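PDB 5OEZ: FBP protein from Leishmania major, which probably hydrolyses fructose 1,6-bisphosphate to fructose 6-phosphate and phosphate, a magnesium-dependent step of gluconeogenesis, working as a homotetramer. Local coordinates for residues Trp225-Lys237 / Glu327-Val339. Sequence-based numbering, arbitrary orientation.
Sequences WEPWFKEYIDYLK and EVDLCMAFRDRNV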
loop_
_atom_site.group_PDB
_atom_site.type_symbol
_atom_site.label_atom_id
_atom_site.label_comp_id
_atom_site.label_asym_id
_atom_site.label_seq_id
_atom_site.Cartn_x
_atom_site.Cartn_y
_atom_site.Cartn_z
ATOM N N TRP C 225 8.159 -8.116 -44.581
ATOM C CA TRP C 225 9.579 -8.192 -44.268
ATOM C C TRP C 225 10.473 -8.384 -45.482
ATOM O O TRP C 225 10.024 -8.849 -46.516
ATOM C CB TRP C 225 9.850 -9.366 -43.337
ATOM C CG TRP C 225 9.284 -9.242 -41.982
ATOM C CD1 TRP C 225 8.922 -8.095 -41.333
ATOM C CD2 TRP C 225 9.050 -10.313 -41.070
ATOM N NE1 TRP C 225 8.454 -8.396 -40.082
ATOM C CE2 TRP C 225 8.524 -9.750 -39.896
ATOM C CE3 TRP C 225 9.213 -11.703 -41.143
ATOM C CZ2 TRP C 225 8.181 -10.516 -38.797
ATOM C CZ3 TRP C 225 8.870 -12.461 -40.048
ATOM C CH2 TRP C 225 8.362 -11.869 -38.890
ATOM N N GLU C 226 11.750 -8.064 -45.306
ATOM C CA GLU C 226 12.784 -8.311 -46.299
ATOM C C GLU C 226 13.025 -9.811 -46.393
ATOM O O GLU C 226 12.931 -10.505 -45.377
ATOM C CB GLU C 226 14.095 -7.605 -45.910
ATOM C CG GLU C 226 14.020 -6.093 -46.037
ATOM C CD GLU C 226 15.348 -5.419 -45.742
ATOM O OE1 GLU C 226 15.747 -5.352 -44.555
ATOM O OE2 GLU C 226 15.990 -4.932 -46.696
ATOM N N PRO C 227 13.340 -10.320 -47.595
ATOM C CA PRO C 227 13.530 -11.775 -47.744
ATOM C C PRO C 227 14.554 -12.409 -46.796
ATOM O O PRO C 227 14.299 -13.482 -46.277
ATOM C CB PRO C 227 13.968 -11.920 -49.205
ATOM C CG PRO C 227 13.298 -10.780 -49.901
ATOM C CD PRO C 227 13.219 -9.645 -48.906
ATOM N N TRP C 228 15.686 -11.758 -46.563
ATOM C CA TRP C 228 16.682 -12.333 -45.673
ATOM C C TRP C 228 16.135 -12.586 -44.252
ATOM O O TRP C 228 16.491 -13.573 -43.625
ATOM C CB TRP C 228 17.946 -11.492 -45.624
ATOM C CG TRP C 228 17.855 -10.185 -44.860
ATOM C CD1 TRP C 228 17.682 -8.945 -45.386
ATOM C CD2 TRP C 228 17.983 -10.003 -43.436
ATOM N NE1 TRP C 228 17.684 -8.000 -44.384
ATOM C CE2 TRP C 228 17.858 -8.625 -43.178
ATOM C CE3 TRP C 228 18.185 -10.874 -42.359
ATOM C CZ2 TRP C 228 17.940 -8.091 -41.881
ATOM C CZ3 TRP C 228 18.265 -10.355 -41.091
ATOM C CH2 TRP C 228 18.142 -8.973 -40.857
ATOM N N PHE C 229 15.254 -11.711 -43.773
ATOM C CA PHE C 229 14.676 -11.860 -42.452
ATOM C C PHE C 229 13.588 -12.937 -42.404
ATOM O O PHE C 229 13.427 -13.610 -41.383
ATOM C CB PHE C 229 14.146 -10.525 -41.913
ATOM C CG PHE C 229 13.840 -10.556 -40.434
ATOM C CD1 PHE C 229 14.858 -10.381 -39.496
ATOM C CD2 PHE C 229 12.553 -10.796 -39.987
ATOM C CE1 PHE C 229 14.581 -10.421 -38.128
ATOM C CE2 PHE C 229 12.278 -10.858 -38.628
ATOM C CZ PHE C 229 13.295 -10.659 -37.695
ATOM N N LYS C 230 12.851 -13.113 -43.492
ATOM C CA LYS C 230 11.939 -14.255 -43.595
ATOM C C LYS C 230 12.718 -15.547 -43.495
ATOM O O LYS C 230 12.302 -16.478 -42.811
ATOM C CB LYS C 230 11.175 -14.242 -44.911
ATOM C CG LYS C 230 10.212 -13.086 -45.076
ATOM C CD LYS C 230 9.467 -13.231 -46.395
ATOM C CE LYS C 230 8.523 -12.075 -46.634
ATOM N NZ LYS C 230 8.053 -12.089 -48.031
ATOM N N GLU C 231 13.851 -15.606 -44.191
ATOM C CA GLU C 231 14.682 -16.807 -44.163
ATOM C C GLU C 231 15.197 -17.115 -42.770
ATOM O O GLU C 231 15.224 -18.269 -42.370
ATOM C CB GLU C 231 15.842 -16.691 -45.155
ATOM C CG GLU C 231 15.371 -16.729 -46.601
ATOM C CD GLU C 231 16.492 -16.549 -47.617
ATOM O OE1 GLU C 231 17.700 -16.777 -47.281
ATOM O OE2 GLU C 231 16.148 -16.228 -48.789
ATOM N N TYR C 232 15.595 -16.081 -42.053
ATOM C CA TYR C 232 16.083 -16.227 -40.688
ATOM C C TYR C 232 14.994 -16.792 -39.786
ATOM O O TYR C 232 15.224 -17.737 -39.030
ATOM C CB TYR C 232 16.586 -14.880 -40.152
ATOM C CG TYR C 232 16.772 -14.814 -38.643
ATOM C CD1 TYR C 232 17.712 -15.605 -38.006
ATOM C CD2 TYR C 232 16.010 -13.951 -37.858
ATOM C CE1 TYR C 232 17.895 -15.533 -36.644
ATOM C CE2 TYR C 232 16.175 -13.887 -36.486
ATOM C CZ TYR C 232 17.120 -14.675 -35.881
ATOM O OH TYR C 232 17.315 -14.597 -34.509
ATOM N N ILE C 233 13.802 -16.220 -39.889
ATOM C CA ILE C 233 12.686 -16.676 -39.074
ATOM C C ILE C 233 12.303 -18.117 -39.443
ATOM O O ILE C 233 12.099 -18.935 -38.547
ATOM C CB ILE C 233 11.493 -15.699 -39.118
ATOM C CG1 ILE C 233 11.881 -14.358 -38.476
ATOM C CG2 ILE C 233 10.269 -16.280 -38.415
ATOM C CD1 ILE C 233 12.224 -14.404 -36.988
ATOM N N ASP C 234 12.265 -18.432 -40.737
ATOM C CA ASP C 234 11.984 -19.805 -41.176
ATOM C C ASP C 234 13.011 -20.802 -40.612
ATOM O O ASP C 234 12.655 -21.912 -40.216
ATOM C CB ASP C 234 11.917 -19.897 -42.706
ATOM C CG ASP C 234 10.686 -19.186 -43.304
ATOM O OD1 ASP C 234 9.843 -18.632 -42.560
ATOM O OD2 ASP C 234 10.571 -19.163 -44.554
ATOM N N TYR C 235 14.270 -20.384 -40.553
ATOM C CA TYR C 235 15.332 -21.220 -40.019
ATOM C C TYR C 235 15.116 -21.509 -38.520
ATOM O O TYR C 235 15.197 -22.654 -38.117
ATOM C CB TYR C 235 16.696 -20.564 -40.238
ATOM C CG TYR C 235 17.838 -21.356 -39.641
ATOM C CD1 TYR C 235 18.409 -22.425 -40.335
ATOM C CD2 TYR C 235 18.351 -21.042 -38.365
ATOM C CE1 TYR C 235 19.468 -23.152 -39.784
ATOM C CE2 TYR C 235 19.395 -21.778 -37.799
ATOM C CZ TYR C 235 19.944 -22.828 -38.508
ATOM O OH TYR C 235 20.963 -23.563 -37.964
ATOM N N LEU C 236 14.848 -20.473 -37.724
ATOM C CA LEU C 236 14.522 -20.649 -36.304
ATOM C C LEU C 236 13.421 -21.699 -36.076
ATOM O O LEU C 236 13.537 -22.526 -35.181
ATOM C CB LEU C 236 14.090 -19.338 -35.653
ATOM C CG LEU C 236 15.056 -18.163 -35.620
ATOM C CD1 LEU C 236 14.486 -17.081 -34.716
ATOM C CD2 LEU C 236 16.461 -18.545 -35.162
ATOM N N LYS C 237 12.409 -21.704 -36.926
ATOM C CA LYS C 237 11.323 -22.679 -36.823
ATOM C C LYS C 237 11.593 -24.068 -37.381
ATOM O O LYS C 237 10.979 -25.036 -36.933
ATOM C CB LYS C 237 10.133 -22.169 -37.591
ATOM C CG LYS C 237 9.612 -20.836 -37.128
ATOM C CD LYS C 237 8.391 -20.563 -37.961
ATOM C CE LYS C 237 7.852 -19.191 -37.691
ATOM N NZ LYS C 237 6.508 -19.134 -38.292
ATOM N N GLU C 327 22.940 -14.947 -30.774
ATOM C CA GLU C 327 21.651 -14.908 -31.475
ATOM C C GLU C 327 21.578 -13.761 -32.475
ATOM O O GLU C 327 21.089 -13.939 -33.586
ATOM C CB GLU C 327 20.479 -14.796 -30.484
ATOM C CG GLU C 327 20.380 -15.920 -29.456
ATOM C CD GLU C 327 20.186 -17.305 -30.052
ATOM O OE1 GLU C 327 19.667 -17.430 -31.200
ATOM O OE2 GLU C 327 20.546 -18.285 -29.355
ATOM N N VAL C 328 22.082 -12.589 -32.088
ATOM C CA VAL C 328 22.200 -11.454 -33.020
ATOM C C VAL C 328 23.181 -11.758 -34.162
ATOM O O VAL C 328 22.924 -11.357 -35.286
ATOM C CB VAL C 328 22.585 -10.141 -32.314
ATOM C CG1 VAL C 328 22.814 -9.013 -33.313
ATOM C CG2 VAL C 328 21.487 -9.742 -31.357
ATOM N N ASP C 329 24.287 -12.464 -33.880
ATOM C CA ASP C 329 25.241 -12.905 -34.949
ATOM C C ASP C 329 24.580 -13.844 -35.970
ATOM O O ASP C 329 24.814 -13.699 -37.152
ATOM C CB ASP C 329 26.483 -13.613 -34.379
ATOM C CG ASP C 329 27.410 -12.673 -33.585
ATOM O OD1 ASP C 329 27.313 -11.436 -33.728
ATOM O OD2 ASP C 329 28.222 -13.187 -32.780
ATOM N N LEU C 330 23.738 -14.775 -35.506
ATOM C CA LEU C 330 23.047 -15.695 -36.404
ATOM C C LEU C 330 22.089 -14.924 -37.316
ATOM O O LEU C 330 22.037 -15.184 -38.505
ATOM C CB LEU C 330 22.293 -16.777 -35.618
ATOM C CG LEU C 330 21.463 -17.788 -36.424
ATOM C CD1 LEU C 330 22.382 -18.649 -37.255
ATOM C CD2 LEU C 330 20.587 -18.657 -35.531
ATOM N N CYS C 331 21.372 -13.965 -36.738
ATOM C CA CYS C 331 20.467 -13.086 -37.470
ATOM C C CYS C 331 21.208 -12.285 -38.540
ATOM O O CYS C 331 20.798 -12.241 -39.688
ATOM C CB CYS C 331 19.758 -12.141 -36.489
ATOM S SG CYS C 331 18.560 -10.992 -37.188
ATOM N N MET C 332 22.329 -11.681 -38.168
ATOM C CA MET C 332 23.125 -10.910 -39.117
ATOM C C MET C 332 23.754 -11.769 -40.209
ATOM O O MET C 332 24.045 -11.263 -41.293
ATOM C CB MET C 332 24.198 -10.082 -38.389
ATOM C CG MET C 332 23.645 -8.907 -37.594
ATOM S SD MET C 332 22.571 -7.774 -38.527
ATOM C CE MET C 332 20.936 -8.274 -37.985
ATOM N N ALA C 333 23.980 -13.051 -39.928
ATOM C CA ALA C 333 24.543 -13.961 -40.923
ATOM C C ALA C 333 23.596 -14.164 -42.096
ATOM O O ALA C 333 24.051 -14.336 -43.221
ATOM C CB ALA C 333 24.908 -15.294 -40.291
ATOM N N PHE C 334 22.294 -14.178 -41.834
ATOM C CA PHE C 334 21.314 -14.229 -42.918
ATOM C C PHE C 334 21.320 -12.932 -43.749
ATOM O O PHE C 334 21.199 -12.979 -44.962
ATOM C CB PHE C 334 19.907 -14.532 -42.391
ATOM C CG PHE C 334 19.688 -15.973 -42.049
ATOM C CD1 PHE C 334 20.008 -16.472 -40.783
ATOM C CD2 PHE C 334 19.177 -16.853 -43.005
ATOM C CE1 PHE C 334 19.812 -17.818 -40.468
ATOM C CE2 PHE C 334 18.997 -18.186 -42.706
ATOM C CZ PHE C 334 19.308 -18.671 -41.428
ATOM N N ARG C 335 21.457 -11.786 -43.092
ATOM C CA ARG C 335 21.543 -10.503 -43.798
ATOM C C ARG C 335 22.825 -10.428 -44.652
ATOM O O ARG C 335 22.761 -10.048 -45.825
ATOM C CB ARG C 335 21.505 -9.316 -42.806
ATOM C CG ARG C 335 21.231 -7.962 -43.445
ATOM C CD ARG C 335 22.474 -7.116 -43.766
ATOM N NE ARG C 335 23.625 -7.245 -42.843
ATOM C CZ ARG C 335 23.835 -6.523 -41.734
ATOM N NH1 ARG C 335 22.971 -5.593 -41.321
ATOM N NH2 ARG C 335 24.926 -6.755 -41.005
ATOM N N ASP C 336 23.951 -10.879 -44.097
ATOM C CA ASP C 336 25.235 -10.852 -44.808
ATOM C C ASP C 336 25.258 -11.714 -46.056
ATOM O O ASP C 336 25.809 -11.304 -47.103
ATOM C CB ASP C 336 26.407 -11.234 -43.879
ATOM C CG ASP C 336 26.617 -10.220 -42.723
ATOM O OD1 ASP C 336 25.968 -9.135 -42.718
ATOM O OD2 ASP C 336 27.410 -10.534 -41.799
ATOM N N ARG C 337 24.665 -12.898 -45.966
ATOM C CA ARG C 337 24.677 -13.784 -47.101
ATOM C C ARG C 337 23.804 -13.258 -48.242
ATOM O O ARG C 337 24.070 -13.602 -49.380
ATOM C CB ARG C 337 24.326 -15.216 -46.712
ATOM C CG ARG C 337 22.878 -15.481 -46.478
ATOM C CD ARG C 337 22.600 -16.972 -46.530
ATOM N NE ARG C 337 21.166 -17.205 -46.416
ATOM C CZ ARG C 337 20.609 -18.394 -46.224
ATOM N NH1 ARG C 337 21.356 -19.483 -46.084
ATOM N NH2 ARG C 337 19.293 -18.493 -46.111
ATOM N N ASN C 338 22.797 -12.423 -47.955
ATOM C CA ASN C 338 22.035 -11.775 -49.045
ATOM C C ASN C 338 22.699 -10.515 -49.636
ATOM O O ASN C 338 22.220 -10.028 -50.647
ATOM C CB ASN C 338 20.562 -11.528 -48.667
ATOM C CG ASN C 338 19.601 -12.664 -49.182
ATOM O OD1 ASN C 338 20.030 -13.818 -49.247
ATOM N ND2 ASN C 338 18.303 -12.333 -49.260
ATOM N N VAL C 339 23.806 -10.050 -49.045
ATOM C CA VAL C 339 24.695 -8.982 -49.571
ATOM C C VAL C 339 23.978 -7.762 -50.136
ATOM O O VAL C 339 24.151 -6.654 -49.632
ATOM C CB VAL C 339 25.734 -9.491 -50.617
ATOM C CG1 VAL C 339 26.842 -10.294 -49.938
ATOM C CG2 VAL C 339 25.086 -10.291 -51.747
HETATM O O HOH W 1 16.677 -9.552 -48.509
HETATM O O HOH W 2 16.419 -14.165 -50.865
#
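A chi1 of 73° sets Trp228 CG between its own backbone N and carbonyl carbon, which turns the indole toward CB and CG of Arg335 on the other helix; Phe334, its CG opposite the carbonyl carbon (chi1 -77°), reaches back to lie on the backbone of Tyr232. Arg335 CB stands over the centre of the Trp228 six-membered ring, 3.5 Å away in a CH-pi contact, and Arg335 CG follows at 3.4 Å from Trp228 CE2. Beyond CG the Arg335 chain bends away, and its NE and NH2 grip Asp336 OD1 side-on. Phe229 CB covers the other face of the indole. The Trp228 side chain is a knob among Cys331, Met332, Arg335 and Asn338, the last touching its CB, while Trp228 NE1 makes a weak bond to Glu226 OE1 within its own segment. One turn on, Tyr232 CA sits 3.7 Å from the Phe334 ring centroid, almost on the normal. Tyr232 in turn offers a ring face to Cys331, whose SG is 4.1 Å from the ring centroid and also meets the edges of Trp228 and Phe229. Tyr235 completes the aromatic cluster, its CB 3.4 Å from Phe334 CZ, the two rings inclined to each other.

The axes of helices 227-237 and 327-338 run roughly antiparallel, 138° apart, and approach to 8.6 Å. Ile265 of strand 265-268 and Tyr321 of strand 317-323 lie beneath, so the pair packs on the sheet of the C-terminal domain.

Toward solvent, Arg337 NH2 forms a salt bridge with Glu231 OE1 at 2.6 Å, coming from the anti side and out of the carboxylate plane; a water joins Glu231 OE2 to Asn338 ND2. The chemistry is therefore divided: aromatic faces, aliphatic carbon and one thiol make up the interior, whereas the direct ionic link is a single, bent bond among partly exposed and exposed residues, probably moderated by solvent.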